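Local structure of thiaminase-I (Naegleria gruberi, 4HCW) at residues 162-165 with 166-169; 347-350 with 351-355; 154-158 with 159-163; 105-109 with 110-114. The protein belongs to the thiaminase I-like enzymes and folds as a single chain in which helices surround a mixed beta sheet. All coordinates share one frame; numbering follows the deposited sequence.

Contact 1 (162-165 with 166-169); sequences FGLY and QQLL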
# COMPACT_ATOMS: atom_id res chain seq x y z
N PHE A 162 -6.75 9.12 9.30
CA PHE A 162 -6.08 10.21 8.59
C PHE A 162 -6.28 10.11 7.08
O PHE A 162 -6.53 11.11 6.41
CB PHE A 162 -4.58 10.21 8.93
CG PHE A 162 -3.76 11.10 8.04
CD1 PHE A 162 -3.71 12.46 8.27
CD2 PHE A 162 -3.03 10.57 6.99
CE1 PHE A 162 -2.95 13.29 7.45
CE2 PHE A 162 -2.27 11.39 6.17
CZ PHE A 162 -2.23 12.75 6.40
N GLY A 163 -6.17 8.89 6.56
CA GLY A 163 -6.27 8.66 5.13
C GLY A 163 -7.63 8.96 4.54
O GLY A 163 -7.74 9.73 3.58
N LEU A 164 -8.67 8.35 5.10
CA LEU A 164 -10.02 8.51 4.58
C LEU A 164 -10.51 9.95 4.63
O LEU A 164 -11.21 10.41 3.73
CB LEU A 164 -11.00 7.61 5.34
CG LEU A 164 -10.83 6.10 5.12
CD1 LEU A 164 -11.96 5.35 5.78
CD2 LEU A 164 -10.76 5.77 3.64
N TYR A 165 -10.13 10.67 5.69
CA TYR A 165 -10.50 12.07 5.83
C TYR A 165 -9.93 12.90 4.68
O TYR A 165 -10.64 13.70 4.07
CB TYR A 165 -10.03 12.63 7.17
CG TYR A 165 -10.35 14.10 7.37
CD1 TYR A 165 -11.58 14.50 7.87
CD2 TYR A 165 -9.41 15.08 7.07
CE1 TYR A 165 -11.88 15.84 8.05
CE2 TYR A 165 -9.70 16.42 7.24
CZ TYR A 165 -10.93 16.80 7.74
OH TYR A 165 -11.21 18.13 7.92
N GLN A 166 -8.66 12.69 4.39
CA GLN A 166 -7.99 13.44 3.33
C GLN A 166 -8.47 13.03 1.95
O GLN A 166 -8.48 13.84 1.02
CB GLN A 166 -6.47 13.28 3.44
CG GLN A 166 -5.88 13.82 4.74
CD GLN A 166 -6.04 15.32 4.88
OE1 GLN A 166 -6.15 16.04 3.88
NE2 GLN A 166 -6.07 15.80 6.11
N GLN A 167 -8.86 11.77 1.80
CA GLN A 167 -9.37 11.28 0.52
C GLN A 167 -10.74 11.88 0.22
O GLN A 167 -11.02 12.27 -0.91
CB GLN A 167 -9.45 9.75 0.51
CG GLN A 167 -8.10 9.05 0.51
CD GLN A 167 -8.24 7.55 0.38
OE1 GLN A 167 -9.16 7.05 -0.26
NE2 GLN A 167 -7.32 6.82 1.00
N LEU A 168 -11.59 11.95 1.24
CA LEU A 168 -12.90 12.57 1.11
C LEU A 168 -12.77 14.07 0.88
O LEU A 168 -13.57 14.67 0.17
CB LEU A 168 -13.74 12.32 2.36
CG LEU A 168 -14.19 10.89 2.67
CD1 LEU A 168 -14.55 10.75 4.14
CD2 LEU A 168 -15.38 10.51 1.80
N LEU A 169 -11.75 14.66 1.48
CA LEU A 169 -11.55 16.11 1.44
C LEU A 169 -10.93 16.59 0.13
O LEU A 169 -11.62 17.14 -0.72
CB LEU A 169 -10.70 16.56 2.63
CG LEU A 169 -10.42 18.06 2.76
CD1 LEU A 169 -11.71 18.85 2.85
CD2 LEU A 169 -9.54 18.33 3.98
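Residues 162-165 run straight on into 166-169 as the last turns of helix 158-169, and i to i+4 hydrogen bonds join them. Gln-167 N reaches Gly-163 O at 2.9 Å; Leu-168 N to Leu-164 O and Leu-169 N to Tyr-165 O follow in the same way, whereas the bond from Gln-166 N to Phe-162 O is weak. Along one flank of the helix Phe-162, Gln-166, Tyr-165 and Leu-169 lean on one another. The first torsion of Gln-166 (chi1 -62°) sets CG beside the backbone N, and this places CG over one face of the Phe-162 ring, 4.2 Å from the ring centroid, in a CH-pi contact displaced toward the rim. A bend at chi2 (-65°) then carries the amide to the edge of the Tyr-165 ring, where NE2 lies 3.5 Å from CD2 and close to the ring plane, the amide plane turned 71° from that of the ring. Glutamine suits this place because its methylenes can cover an aromatic face while its amide oxygen finds a hydrogen bond close by along the chain. Leu-169 runs alongside Tyr-165 and points the same way, with CD2 3.8 Å from CE2. The phenol tip of Tyr-165 is held by Asn-192 N, so the buried hydroxyl is satisfied. Gly-163, without a side chain, takes up little room on a buried side. Phe-162 also meets helix 343-353, Leu-164 and Leu-168 face helix 193-203, and Tyr-165 touches both helices. Such i to i+4 side-chain contacts, Phe-162 with Gln-166 and Tyr-165 with Leu-169, belong to a largely buried alpha helix packed between helices 193-203 and 343-353.

Contact 2 (347-350 with 351-355); sequences KNCA and GVLRP
In the last turns of helix 343-353, with 3-10 geometry from Arg-354 on, Cys-349 and Ala-350 meet Leu-353 and Arg-354 one turn ahead. The backbone is bonded at each step from i to i+4, beginning with Gly-351 N to Lys-347 O at 3.0 Å and running on through Val-352 and Leu-353. The last of the series joins Arg-354 N to Ala-350 O at 3.1 Å. Val-352 N also makes a weak bond to Cys-349 O, so that this carbonyl serves two donors, as often happens where a helix tightens near its end. The side-chain contact on the inner side is between the thiol and the leucine. SG of Cys-349 lies anti to its own backbone N (chi1 178°), which lays the sulfur beside the next turn, 3.8 Å from Leu-353 CD1. Both belong to the side that faces helix 158-169, where Cys-349 touches Phe-162 and Leu-353 touches Tyr-165; Pro-185 packs on both as well. Ala-350 touches Ser-158, and its small side chain probably helps the two helices come close. Arg-354 bends at chi3 (-75°) and brings its guanidinium back along the helix, with Ala-350 O above one face, toward the rim. Its NH1 makes a weak hydrogen bond to Ser-156 O. The chemistry thus divides the helix end: sulfur and methyl groups pack through apolar contacts at the interface, while the guanidinium, placed near the carbonyl-rich helix terminus, probably gains from the partial negative charge there.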
# COMPACT_ATOMS: atom_id res chain seq x y z
N LYS A 347 -0.53 10.77 13.15
CA LYS A 347 -1.11 10.28 14.39
C LYS A 347 -1.84 11.39 15.15
O LYS A 347 -2.90 11.17 15.73
CB LYS A 347 -0.04 9.65 15.28
CG LYS A 347 0.57 8.38 14.71
CD LYS A 347 1.57 7.77 15.69
CE LYS A 347 2.17 6.49 15.14
NZ LYS A 347 3.15 5.88 16.09
N ASN A 348 -1.25 12.59 15.14
CA ASN A 348 -1.85 13.74 15.80
C ASN A 348 -3.14 14.18 15.13
O ASN A 348 -4.12 14.53 15.80
CB ASN A 348 -0.86 14.90 15.87
CG ASN A 348 -0.22 15.04 17.24
OD1 ASN A 348 -0.88 14.85 18.27
ND2 ASN A 348 1.06 15.38 17.26
N CYS A 349 -3.14 14.18 13.80
CA CYS A 349 -4.32 14.55 13.04
C CYS A 349 -5.44 13.55 13.28
O CYS A 349 -6.60 13.92 13.42
CB CYS A 349 -4.00 14.61 11.55
SG CYS A 349 -5.41 15.01 10.50
N ALA A 350 -5.07 12.27 13.35
CA ALA A 350 -6.03 11.21 13.61
C ALA A 350 -6.65 11.37 14.99
O ALA A 350 -7.84 11.12 15.18
CB ALA A 350 -5.36 9.86 13.50
N GLY A 351 -5.84 11.80 15.95
CA GLY A 351 -6.30 12.01 17.31
C GLY A 351 -7.32 13.14 17.41
O GLY A 351 -8.21 13.10 18.25
N VAL A 352 -7.17 14.13 16.55
CA VAL A 352 -8.10 15.26 16.51
C VAL A 352 -9.42 14.84 15.88
O VAL A 352 -10.50 15.20 16.36
CB VAL A 352 -7.50 16.45 15.73
CG1 VAL A 352 -8.54 17.54 15.53
CG2 VAL A 352 -6.27 16.99 16.44
N LEU A 353 -9.33 14.06 14.80
CA LEU A 353 -10.50 13.67 14.03
C LEU A 353 -11.42 12.68 14.74
O LEU A 353 -12.64 12.78 14.63
CB LEU A 353 -10.07 13.09 12.68
CG LEU A 353 -9.37 14.06 11.71
CD1 LEU A 353 -8.77 13.30 10.55
CD2 LEU A 353 -10.35 15.11 11.21
N ARG A 354 -10.83 11.74 15.47
CA ARG A 354 -11.59 10.64 16.09
C ARG A 354 -12.84 11.01 16.91
O ARG A 354 -13.88 10.37 16.75
CB ARG A 354 -10.67 9.71 16.89
CG ARG A 354 -10.05 8.60 16.05
CD ARG A 354 -9.60 7.43 16.91
NE ARG A 354 -8.37 7.72 17.65
CZ ARG A 354 -7.15 7.40 17.23
NH1 ARG A 354 -7.00 6.77 16.07
NH2 ARG A 354 -6.09 7.70 17.96
N PRO A 355 -12.75 12.04 17.78
CA PRO A 355 -13.97 12.41 18.52
C PRO A 355 -15.11 12.85 17.61
O PRO A 355 -16.28 12.73 17.99
CB PRO A 355 -13.50 13.58 19.39
CG PRO A 355 -12.04 13.35 19.57
CD PRO A 355 -11.58 12.78 18.26

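Contact 3 (154-158 with 159-163); sequences ASSSS and FTVFG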
# COMPACT_ATOMS: atom_id res chain seq x y z
N ALA A 154 -13.47 0.28 11.57
CA ALA A 154 -14.15 -0.16 12.78
C ALA A 154 -13.28 0.04 14.01
O ALA A 154 -13.78 0.29 15.11
CB ALA A 154 -14.56 -1.62 12.65
N SER A 155 -11.97 -0.06 13.82
CA SER A 155 -11.02 0.10 14.92
C SER A 155 -10.46 1.52 14.96
O SER A 155 -9.77 1.89 15.91
CB SER A 155 -9.88 -0.91 14.80
OG SER A 155 -9.18 -0.74 13.58
N SER A 156 -10.76 2.29 13.92
CA SER A 156 -10.29 3.67 13.79
C SER A 156 -8.77 3.77 13.89
O SER A 156 -8.24 4.48 14.75
CB SER A 156 -10.95 4.57 14.84
OG SER A 156 -12.35 4.66 14.62
N SER A 157 -8.08 3.06 13.00
CA SER A 157 -6.62 3.11 12.95
C SER A 157 -6.17 4.51 12.53
O SER A 157 -6.76 5.11 11.63
CB SER A 157 -6.08 2.07 11.97
OG SER A 157 -6.47 0.77 12.35
N SER A 158 -5.13 5.01 13.18
CA SER A 158 -4.63 6.36 12.94
C SER A 158 -4.34 6.61 11.47
O SER A 158 -4.71 7.65 10.92
CB SER A 158 -3.37 6.62 13.77
OG SER A 158 -3.61 6.41 15.15
N PHE A 159 -3.69 5.64 10.83
CA PHE A 159 -3.30 5.76 9.43
C PHE A 159 -4.52 5.73 8.51
O PHE A 159 -4.50 6.30 7.42
CB PHE A 159 -2.33 4.64 9.07
CG PHE A 159 -1.60 4.86 7.78
CD1 PHE A 159 -0.51 5.71 7.72
CD2 PHE A 159 -2.00 4.20 6.62
CE1 PHE A 159 0.16 5.92 6.53
CE2 PHE A 159 -1.32 4.40 5.43
CZ PHE A 159 -0.24 5.26 5.39
N THR A 160 -5.58 5.06 8.95
CA THR A 160 -6.80 4.94 8.16
C THR A 160 -7.72 6.13 8.39
O THR A 160 -8.33 6.65 7.44
CB THR A 160 -7.55 3.63 8.47
OG1 THR A 160 -6.65 2.52 8.30
CG2 THR A 160 -8.73 3.46 7.53
N VAL A 161 -7.83 6.56 9.64
CA VAL A 161 -8.62 7.74 9.99
C VAL A 161 -8.07 8.96 9.26
O VAL A 161 -8.83 9.74 8.67
CB VAL A 161 -8.60 8.00 11.51
CG1 VAL A 161 -9.18 9.37 11.82
CG2 VAL A 161 -9.36 6.91 12.24
N PHE A 162 -6.75 9.12 9.30
CA PHE A 162 -6.08 10.21 8.59
C PHE A 162 -6.28 10.11 7.08
O PHE A 162 -6.53 11.11 6.41
CB PHE A 162 -4.58 10.21 8.93
CG PHE A 162 -3.76 11.10 8.04
CD1 PHE A 162 -3.71 12.46 8.27
CD2 PHE A 162 -3.03 10.57 6.99
CE1 PHE A 162 -2.95 13.29 7.45
CE2 PHE A 162 -2.27 11.39 6.17
CZ PHE A 162 -2.23 12.75 6.40
N GLY A 163 -6.17 8.89 6.56
CA GLY A 163 -6.27 8.66 5.13
C GLY A 163 -7.63 8.96 4.54
O GLY A 163 -7.74 9.73 3.58
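Val-161 turns its side chain back toward the linker before its helix: CG2 lies over the backbone between Ser-156 and Ser-157, 3.6 Å from Ser-156 C, and also touches Ser-156 CB. The torsion of Val-161 (chi1 169°) sets CG1 anti to the backbone N, leaving CG2 on the side of the N terminus; a branched valine can thus touch the linker with one methyl while the residue also packs on Leu-353. Beside this pair Thr-160 meets Ser-157: its OG1 is 3.7 Å from Ser-157 CB, a van der Waals approach, and its side chain reaches on to Asp-152 and Val-153 of the preceding helix. With CG anti to the backbone N, the Phe-159 ring leads off to Tyr-54, which it meets edge-to-face. The backbone ties the junction together. Ser-157 O takes a nearly straight bond from Val-161 N at 2.7 Å and a weak one from Thr-160 N, while Ser-158 O accepts Phe-162 N at 3.0 Å. Ser-157 sits at the N-cap position, but its side chain makes no capping bond; its OG lies near both Asp-152 OD1 and Ser-155 OG, both weak partners. Small serines suit such a sharp change of direction, since they crowd the backbone little. Ser-156, with positive phi, is the C-prime residue of a Schellman motif that ends helix 151-155, and Ser-157 at once opens helix 158-169: a compact helix-to-helix junction.

Contact 4 (105-109 with 110-114); sequences ASVNG and SVYGF
The Tyr-112 ring presents its edge to Val-107 across a tight beta hairpin: Val-107 O lies near the ring plane, 3.2 Å from CE1. Val-107 CB adds an apolar touch, 3.6 Å from Tyr-112 CD1, the two side chains crossing at about a right angle. The first torsion of Tyr-112 (chi1 -74°) puts CG beside the backbone N, which brings the ring edge up to Val-107. A tyrosine suits this partly exposed place because its broad ring reaches from Val-107 to Val-77 of helix 73-77, which touches both residues, and to Val-82 and Ser-84. The strands 106-107 and 110-111 are short and weakly bonded. Ser-106 and Val-111 form an antiparallel non-hydrogen-bonded pair, and both send their side chains to the same face of the sheet. Next to it Val-107 N bonds to Ser-110 O at 2.9 Å, with the donor nearly in line with the carbonyl, and Tyr-112 N bonds to Ala-105 O at 3.2 Å. Asn-108 and Gly-109 make the turn, both with positive phi; glycine is called for at Gly-109, where a side chain would jam against the preceding carbonyl. Small Ala-105 fits near Gly-113, and Ser-106 OG is bonded to Ser-103 O. Inside the turn a weak bond runs from Ser-110 N to Asn-108 O, at 3.1 Å.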
# COMPACT_ATOMS: atom_id res chain seq x y z
N ALA A 105 6.17 7.88 -7.46
CA ALA A 105 7.60 7.76 -7.21
C ALA A 105 8.36 9.02 -7.62
O ALA A 105 9.52 9.21 -7.25
CB ALA A 105 8.17 6.54 -7.94
N SER A 106 7.69 9.88 -8.38
CA SER A 106 8.32 11.11 -8.86
C SER A 106 8.01 12.29 -7.95
O SER A 106 6.86 12.53 -7.58
CB SER A 106 7.87 11.42 -10.29
OG SER A 106 6.48 11.68 -10.34
N VAL A 107 9.06 13.04 -7.59
CA VAL A 107 8.90 14.22 -6.76
C VAL A 107 9.46 15.45 -7.47
O VAL A 107 10.66 15.54 -7.74
CB VAL A 107 9.62 14.06 -5.40
CG1 VAL A 107 9.49 15.33 -4.58
CG2 VAL A 107 9.04 12.87 -4.64
N ASN A 108 8.57 16.39 -7.79
CA ASN A 108 8.93 17.62 -8.50
C ASN A 108 9.60 17.34 -9.85
O ASN A 108 10.65 17.91 -10.16
CB ASN A 108 9.82 18.52 -7.64
CG ASN A 108 9.15 18.95 -6.35
OD1 ASN A 108 7.93 19.13 -6.31
ND2 ASN A 108 9.93 19.12 -5.30
N GLY A 109 8.99 16.46 -10.64
CA GLY A 109 9.50 16.13 -11.95
C GLY A 109 10.49 14.99 -11.94
O GLY A 109 10.36 14.04 -12.72
N SER A 110 11.49 15.07 -11.07
CA SER A 110 12.53 14.06 -10.98
C SER A 110 12.01 12.76 -10.36
O SER A 110 11.01 12.76 -9.65
CB SER A 110 13.72 14.58 -10.18
OG SER A 110 14.25 15.76 -10.76
N VAL A 111 12.71 11.66 -10.63
CA VAL A 111 12.36 10.37 -10.06
C VAL A 111 13.26 10.07 -8.87
O VAL A 111 14.46 10.34 -8.91
CB VAL A 111 12.51 9.24 -11.11
CG1 VAL A 111 12.06 7.91 -10.53
CG2 VAL A 111 11.70 9.58 -12.35
N TYR A 112 12.69 9.53 -7.80
CA TYR A 112 13.44 9.30 -6.57
C TYR A 112 13.39 7.86 -6.05
O TYR A 112 13.68 7.62 -4.88
CB TYR A 112 12.99 10.27 -5.48
CG TYR A 112 13.46 11.69 -5.69
CD1 TYR A 112 12.76 12.57 -6.50
CD2 TYR A 112 14.62 12.15 -5.07
CE1 TYR A 112 13.19 13.86 -6.69
CE2 TYR A 112 15.06 13.45 -5.26
CZ TYR A 112 14.34 14.30 -6.07
OH TYR A 112 14.78 15.59 -6.27
N GLY A 113 13.03 6.92 -6.91
CA GLY A 113 13.03 5.52 -6.50
C GLY A 113 12.36 4.53 -7.43
O GLY A 113 11.64 4.91 -8.35
N PHE A 114 12.62 3.25 -7.18
CA PHE A 114 12.03 2.17 -7.96
C PHE A 114 10.80 1.62 -7.24
O PHE A 114 10.92 1.10 -6.13
CB PHE A 114 13.04 1.04 -8.16
CG PHE A 114 14.39 1.50 -8.62
CD1 PHE A 114 15.37 1.82 -7.70
CD2 PHE A 114 14.68 1.59 -9.97
CE1 PHE A 114 16.62 2.24 -8.12
CE2 PHE A 114 15.93 2.01 -10.39
CZ PHE A 114 16.90 2.34 -9.46

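Overall arrangement
From the N terminus the chain first makes contact 4, whose turn closes the hairpin that leads from helix 99-105 into the long strand 110-125 of the central sheet. Contact 3 follows, joining helix 151-155 to helix 158-169, and contact 1 continues that second helix, sharing Phe-162 and Gly-163 with contact 3. Contact 2 comes last, near the C terminus. All four are local and run in series, apart from the overlap of contacts 3 and 1. In space contact 2 folds back on both: Leu-353 CD2 lies 3.6 Å from Tyr-165 CE1 and Ala-350 CB 3.5 Å from Ser-158 O, uniting helices 158-169 and 343-353. Contact 4 stands apart, its centre about 24 Å from that of contact 1.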